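Local coordinates for protein histidine--tRNA ligase (Staphylococcus aureus, PDB 1QE0) that joins L-histidine to tRNA(His) at the expense of ATP, releasing AMP and diphosphate, and works as a homodimeric class II aminoacyl-tRNA synthetase, at residues A145-M148 with H149-S153; D27-M30 with T31-N34. All coordinates share one frame; numbering follows the deposited sequence.

Contact 1: A145-M148 with H149-S153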
ATOM      1  N   ALA A 145     -18.889  11.066   3.389  1.00  4.02           N
ATOM      2  CA  ALA A 145     -19.532   9.777   3.476  1.00  4.06           C
ATOM      3  C   ALA A 145     -18.414   8.716   3.435  1.00 11.39           C
ATOM      4  O   ALA A 145     -18.488   7.683   4.123  1.00 13.90           O
ATOM      5  CB  ALA A 145     -20.453   9.610   2.308  1.00  2.05           C
ATOM      6  N   MET A 146     -17.364   8.996   2.653  1.00 14.57           N
ATOM      7  CA  MET A 146     -16.213   8.095   2.505  1.00 15.43           C
ATOM      8  C   MET A 146     -15.404   7.974   3.808  1.00 16.53           C
ATOM      9  O   MET A 146     -15.148   6.856   4.280  1.00 14.34           O
ATOM     10  CB  MET A 146     -15.295   8.585   1.366  1.00 14.30           C
ATOM     11  CG  MET A 146     -14.046   7.738   1.140  1.00 11.63           C
ATOM     12  SD  MET A 146     -12.763   8.629   0.222  1.00 14.01           S
ATOM     13  CE  MET A 146     -13.381   8.527  -1.348  1.00  2.00           C
ATOM     14  N   VAL A 147     -15.005   9.116   4.386  1.00 17.20           N
ATOM     15  CA  VAL A 147     -14.212   9.096   5.606  1.00 14.39           C
ATOM     16  C   VAL A 147     -14.989   8.325   6.666  1.00 18.05           C
ATOM     17  O   VAL A 147     -14.396   7.667   7.506  1.00 23.44           O
ATOM     18  CB  VAL A 147     -13.782  10.519   6.066  1.00 10.35           C
ATOM     19  CG1 VAL A 147     -14.971  11.376   6.315  1.00 17.39           C
ATOM     20  CG2 VAL A 147     -12.940  10.447   7.326  1.00  9.89           C
ATOM     21  N   MET A 148     -16.316   8.315   6.556  1.00 17.51           N
ATOM     22  CA  MET A 148     -17.143   7.588   7.503  1.00 12.98           C
ATOM     23  C   MET A 148     -17.130   6.119   7.118  1.00 13.87           C
ATOM     24  O   MET A 148     -16.995   5.223   7.965  1.00 14.03           O
ATOM     25  CB  MET A 148     -18.566   8.101   7.443  1.00 15.29           C
ATOM     26  CG  MET A 148     -19.267   7.992   8.753  1.00 23.31           C
ATOM     27  SD  MET A 148     -18.589   9.191   9.879  1.00 27.15           S
ATOM     28  CE  MET A 148     -19.991   9.419  10.905  1.00 31.07           C
ATOM     29  N   HIS A 149     -17.251   5.873   5.822  1.00 10.71           N
ATOM     30  CA  HIS A 149     -17.266   4.530   5.305  1.00  5.75           C
ATOM     31  C   HIS A 149     -15.962   3.806   5.665  1.00  9.55           C
ATOM     32  O   HIS A 149     -15.991   2.685   6.176  1.00 15.35           O
ATOM     33  CB  HIS A 149     -17.483   4.574   3.796  1.00  2.00           C
ATOM     34  CG  HIS A 149     -17.853   3.273   3.169  1.00  3.45           C
ATOM     35  ND1 HIS A 149     -18.016   3.082   1.829  1.00  2.75           N
ATOM     36  CD2 HIS A 149     -18.069   2.045   3.728  1.00  4.60           C
ATOM     37  CE1 HIS A 149     -18.309   1.834   1.563  1.00  2.51           C
ATOM     38  NE2 HIS A 149     -18.343   1.177   2.701  1.00  2.55           N
ATOM     39  N   ILE A 150     -14.819   4.440   5.429  1.00  8.96           N
ATOM     40  CA  ILE A 150     -13.530   3.793   5.718  1.00  8.92           C
ATOM     41  C   ILE A 150     -13.515   3.153   7.098  1.00 10.11           C
ATOM     42  O   ILE A 150     -13.412   1.923   7.221  1.00 11.18           O
ATOM     43  CB  ILE A 150     -12.345   4.785   5.585  1.00  4.60           C
ATOM     44  CG1 ILE A 150     -12.070   5.037   4.106  1.00  5.04           C
ATOM     45  CG2 ILE A 150     -11.099   4.259   6.292  1.00  2.00           C
ATOM     46  CD1 ILE A 150     -11.262   6.285   3.843  1.00  5.87           C
ATOM     47  N   TYR A 151     -13.684   3.991   8.121  1.00  9.17           N
ATOM     48  CA  TYR A 151     -13.667   3.558   9.504  1.00  6.69           C
ATOM     49  C   TYR A 151     -14.786   2.605   9.861  1.00 11.24           C
ATOM     50  O   TYR A 151     -14.571   1.645  10.602  1.00 15.84           O
ATOM     51  CB  TYR A 151     -13.675   4.751  10.420  1.00  4.29           C
ATOM     52  CG  TYR A 151     -12.413   5.510  10.329  1.00  2.00           C
ATOM     53  CD1 TYR A 151     -11.304   5.114  11.039  1.00  5.19           C
ATOM     54  CD2 TYR A 151     -12.318   6.619   9.549  1.00  2.00           C
ATOM     55  CE1 TYR A 151     -10.120   5.817  10.978  1.00  2.09           C
ATOM     56  CE2 TYR A 151     -11.139   7.341   9.474  1.00  5.59           C
ATOM     57  CZ  TYR A 151     -10.044   6.935  10.196  1.00  2.06           C
ATOM     58  OH  TYR A 151      -8.881   7.668  10.150  1.00  4.77           O
ATOM     59  N   GLN A 152     -15.980   2.830   9.339  1.00 12.03           N
ATOM     60  CA  GLN A 152     -17.051   1.904   9.658  1.00 12.66           C
ATOM     61  C   GLN A 152     -16.820   0.561   8.996  1.00 11.02           C
ATOM     62  O   GLN A 152     -17.263  -0.453   9.493  1.00 15.10           O
ATOM     63  CB  GLN A 152     -18.405   2.449   9.231  1.00 19.75           C
ATOM     64  CG  GLN A 152     -18.842   3.722   9.960  1.00 26.71           C
ATOM     65  CD  GLN A 152     -20.301   4.039   9.710  1.00 28.38           C
ATOM     66  OE1 GLN A 152     -20.758   4.041   8.561  1.00 37.00           O
ATOM     67  NE2 GLN A 152     -21.051   4.287  10.779  1.00 29.21           N
ATOM     68  N   SER A 153     -16.068   0.523   7.910  1.00  9.92           N
ATOM     69  CA  SER A 153     -15.869  -0.744   7.243  1.00 10.63           C
ATOM     70  C   SER A 153     -15.046  -1.695   8.108  1.00 12.36           C
ATOM     71  O   SER A 153     -15.056  -2.911   7.910  1.00 15.69           O
ATOM     72  CB  SER A 153     -15.252  -0.551   5.838  1.00  6.02           C
ATOM     73  OG  SER A 153     -13.920  -0.050   5.838  1.00  6.38           O
TER
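Met146 and Ile150, one turn apart on helix 137-153, meet through Met146 CG and Ile150 CD1 at 4.1 Å, their side chains lying at a slant to one another. Ile150 has CG1 anti to its carbonyl carbon (chi1 -75°), which turns the branch back along the helix toward Met146. Val147 and Tyr151 repeat this i to i+4 pattern: Val147 CG2 stands 4.2 Å from Tyr151 CE2, while Val147 O lies in the ring plane at the edge, 3.1 Å from Tyr151 CD2. In the third such pair Met148 CG lies 4.2 Å from Gln152 CD, with Met148 buried against Ile247 and Gln152 exposed.

Helix 137-153 packs on the sheet of the class II synthetase core, against its antiparallel strands: Met146 and Ile150 rest on Phe306 of strand 302-309, and Val147 and Tyr151 on Leu269 of strand 265-272.

Three i to i+4 backbone hydrogen bonds join 145-148 to 149-153. Ile150 N reaches Met146 O at 2.7 Å, with an N-H...O angle of 169°, and Gln152 N reaches Met148 O at 2.9 Å. His149 N donates to Ala145 O at 2.8 Å along a more bent path, 146°, tilted from the carbonyl plane.

Among the polar side chains, Ser153 OG bonds Gln25 NE2. His149 carries its ring away from this stretch of helix: ND1 is hydrogen-bonded to Tyr33 OH, and the ring stacks on His354 of the second subunit.

Contact 2: D27-M30 with T31-N34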
ATOM      1  N   ASP A  27      -7.726   0.110  -0.665  1.00 11.35           N
ATOM      2  CA  ASP A  27      -7.609   0.128  -2.111  1.00  9.60           C
ATOM      3  C   ASP A  27      -8.942  -0.262  -2.733  1.00  9.81           C
ATOM      4  O   ASP A  27      -9.319   0.279  -3.772  1.00 13.34           O
ATOM      5  CB  ASP A  27      -6.502  -0.824  -2.557  1.00  6.70           C
ATOM      6  CG  ASP A  27      -5.127  -0.395  -2.068  1.00  6.28           C
ATOM      7  OD1 ASP A  27      -4.914   0.786  -1.721  1.00 13.04           O
ATOM      8  OD2 ASP A  27      -4.237  -1.247  -2.024  1.00  7.30           O
ATOM      9  N   GLU A  28      -9.665  -1.176  -2.083  1.00  8.48           N
ATOM     10  CA  GLU A  28     -10.968  -1.629  -2.576  1.00  6.19           C
ATOM     11  C   GLU A  28     -12.004  -0.556  -2.441  1.00  8.03           C
ATOM     12  O   GLU A  28     -12.755  -0.303  -3.365  1.00 10.24           O
ATOM     13  CB  GLU A  28     -11.456  -2.827  -1.808  1.00  4.97           C
ATOM     14  CG  GLU A  28     -10.565  -4.024  -1.935  1.00 20.91           C
ATOM     15  CD  GLU A  28     -11.149  -5.237  -1.258  1.00 28.26           C
ATOM     16  OE1 GLU A  28     -12.367  -5.203  -0.915  1.00 32.33           O
ATOM     17  OE2 GLU A  28     -10.391  -6.221  -1.082  1.00 29.18           O
ATOM     18  N   LEU A  29     -12.098   0.023  -1.253  1.00 10.66           N
ATOM     19  CA  LEU A  29     -13.045   1.101  -1.008  1.00 10.83           C
ATOM     20  C   LEU A  29     -12.812   2.215  -2.054  1.00 14.06           C
ATOM     21  O   LEU A  29     -13.775   2.732  -2.623  1.00 20.23           O
ATOM     22  CB  LEU A  29     -12.869   1.678   0.409  1.00  8.84           C
ATOM     23  CG  LEU A  29     -13.685   1.268   1.645  1.00  3.59           C
ATOM     24  CD1 LEU A  29     -14.552   0.107   1.354  1.00  2.00           C
ATOM     25  CD2 LEU A  29     -12.773   0.974   2.803  1.00  3.56           C
ATOM     26  N   MET A  30     -11.553   2.546  -2.358  1.00 11.15           N
ATOM     27  CA  MET A  30     -11.265   3.611  -3.331  1.00  8.54           C
ATOM     28  C   MET A  30     -11.798   3.254  -4.708  1.00  5.82           C
ATOM     29  O   MET A  30     -12.129   4.115  -5.526  1.00  9.43           O
ATOM     30  CB  MET A  30      -9.765   3.924  -3.412  1.00  2.66           C
ATOM     31  CG  MET A  30      -9.172   4.444  -2.118  1.00  8.52           C
ATOM     32  SD  MET A  30     -10.017   5.883  -1.451  1.00 12.98           S
ATOM     33  CE  MET A  30     -11.084   5.058  -0.326  1.00  7.74           C
ATOM     34  N   THR A  31     -11.879   1.967  -4.951  1.00  3.84           N
ATOM     35  CA  THR A  31     -12.376   1.439  -6.197  1.00  2.19           C
ATOM     36  C   THR A  31     -13.862   1.803  -6.383  1.00  4.84           C
ATOM     37  O   THR A  31     -14.283   2.264  -7.442  1.00  3.97           O
ATOM     38  CB  THR A  31     -12.106  -0.050  -6.165  1.00  2.00           C
ATOM     39  OG1 THR A  31     -10.868  -0.290  -6.809  1.00  2.00           O
ATOM     40  CG2 THR A  31     -13.188  -0.855  -6.760  1.00  8.50           C
ATOM     41  N   PHE A  32     -14.624   1.702  -5.301  1.00  8.45           N
ATOM     42  CA  PHE A  32     -16.050   2.000  -5.302  1.00  6.52           C
ATOM     43  C   PHE A  32     -16.263   3.497  -5.477  1.00  7.07           C
ATOM     44  O   PHE A  32     -17.238   3.926  -6.075  1.00 11.68           O
ATOM     45  CB  PHE A  32     -16.690   1.554  -3.973  1.00  5.04           C
ATOM     46  CG  PHE A  32     -16.405   0.147  -3.593  1.00  2.00           C
ATOM     47  CD1 PHE A  32     -16.510  -0.246  -2.289  1.00  5.83           C
ATOM     48  CD2 PHE A  32     -15.994  -0.790  -4.531  1.00 14.72           C
ATOM     49  CE1 PHE A  32     -16.195  -1.573  -1.914  1.00  6.98           C
ATOM     50  CE2 PHE A  32     -15.680  -2.111  -4.163  1.00  9.63           C
ATOM     51  CZ  PHE A  32     -15.784  -2.492  -2.855  1.00  2.00           C
ATOM     52  N   TYR A  33     -15.365   4.290  -4.913  1.00  8.78           N
ATOM     53  CA  TYR A  33     -15.468   5.745  -4.985  1.00  8.22           C
ATOM     54  C   TYR A  33     -14.805   6.281  -6.219  1.00  9.93           C
ATOM     55  O   TYR A  33     -14.947   7.463  -6.535  1.00 11.54           O
ATOM     56  CB  TYR A  33     -14.831   6.379  -3.766  1.00  2.00           C
ATOM     57  CG  TYR A  33     -15.616   6.117  -2.518  1.00  8.56           C
ATOM     58  CD1 TYR A  33     -16.513   7.074  -2.046  1.00 10.51           C
ATOM     59  CD2 TYR A  33     -15.528   4.880  -1.843  1.00  4.33           C
ATOM     60  CE1 TYR A  33     -17.326   6.817  -0.948  1.00 13.98           C
ATOM     61  CE2 TYR A  33     -16.338   4.604  -0.734  1.00  8.71           C
ATOM     62  CZ  TYR A  33     -17.245   5.579  -0.306  1.00 14.85           C
ATOM     63  OH  TYR A  33     -18.163   5.307   0.666  1.00 12.85           O
ATOM     64  N   ASN A  34     -13.987   5.440  -6.844  1.00  7.82           N
ATOM     65  CA  ASN A  34     -13.309   5.807  -8.067  1.00  5.93           C
ATOM     66  C   ASN A  34     -12.114   6.758  -7.915  1.00  9.80           C
ATOM     67  O   ASN A  34     -11.878   7.622  -8.792  1.00 11.67           O
ATOM     68  CB  ASN A  34     -14.327   6.354  -9.061  1.00  5.42           C
ATOM     69  CG  ASN A  34     -13.761   6.519 -10.435  1.00 15.74           C
ATOM     70  OD1 ASN A  34     -12.987   5.687 -10.896  1.00 22.55           O
ATOM     71  ND2 ASN A  34     -14.126   7.609 -11.107  1.00 13.97           N
TER
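Thr31 N and Phe32 N make weak bonds to backbone carbonyls, Thr31 N to Asp27 O at 3.3 Å with an N-H...O angle of 131°, Tyr33 N makes a better one to Leu29 O at 3.2 Å, though that oxygen is less surely placed, and the helix closes at Asn34, whose positive phi (76°) makes it the C-prime residue of a Schellman motif. That motif pairs Tyr35 N with Met30 O and Asn34 N with Thr31 O, the latter weakly at 3.2 Å.

Leu29 CD1 approaches the CD1-CE1 bond of Phe32 at a slant, 4.0 Å from Phe32 CE1. Phe32 CG is anti to its carbonyl carbon (chi1 -52°), folding the ring over the preceding turn: Glu28 O, itself uncertainly placed, sits over the centre of one face. Thr31 OG1 adds a weak, long bond to Asp27 O, 3.5 Å.

Helix 13-33 running into strand 36-37 at a dimer interface is consistent with class II motif 1. Phe32 O bonds Arg353 and Asn34 ND2 bonds Asp360, both of the second subunit, while Asn34 OD1 bonds Lys36; Met30 packs on Phe127 and Val129 of strand 123-132, and Leu29 leans on helix 137-153.

Contact 1 is buried in seven of its eight touching residues and contact 2 only partly; both reach the subunit boundary, contact 1 through His149 and contact 2 through five residues. Their centres lie about 11 Å apart, and each occupies a single helix, 137-153 and 13-33 respectively, packed side by side. Across that seam Met146 carries much of the apolar contact: its CE lies 3.5 Å from Tyr33 CG and its SD 4.0 Å from Met30 CE. The chemistry differs accordingly. Residues 145-153 combine well-formed i to i+4 bonds with aliphatic and aromatic packing onto the sheet, whereas residues 27-34 have mostly weak backbone bonds near a helix end and more polar partners in the other subunit.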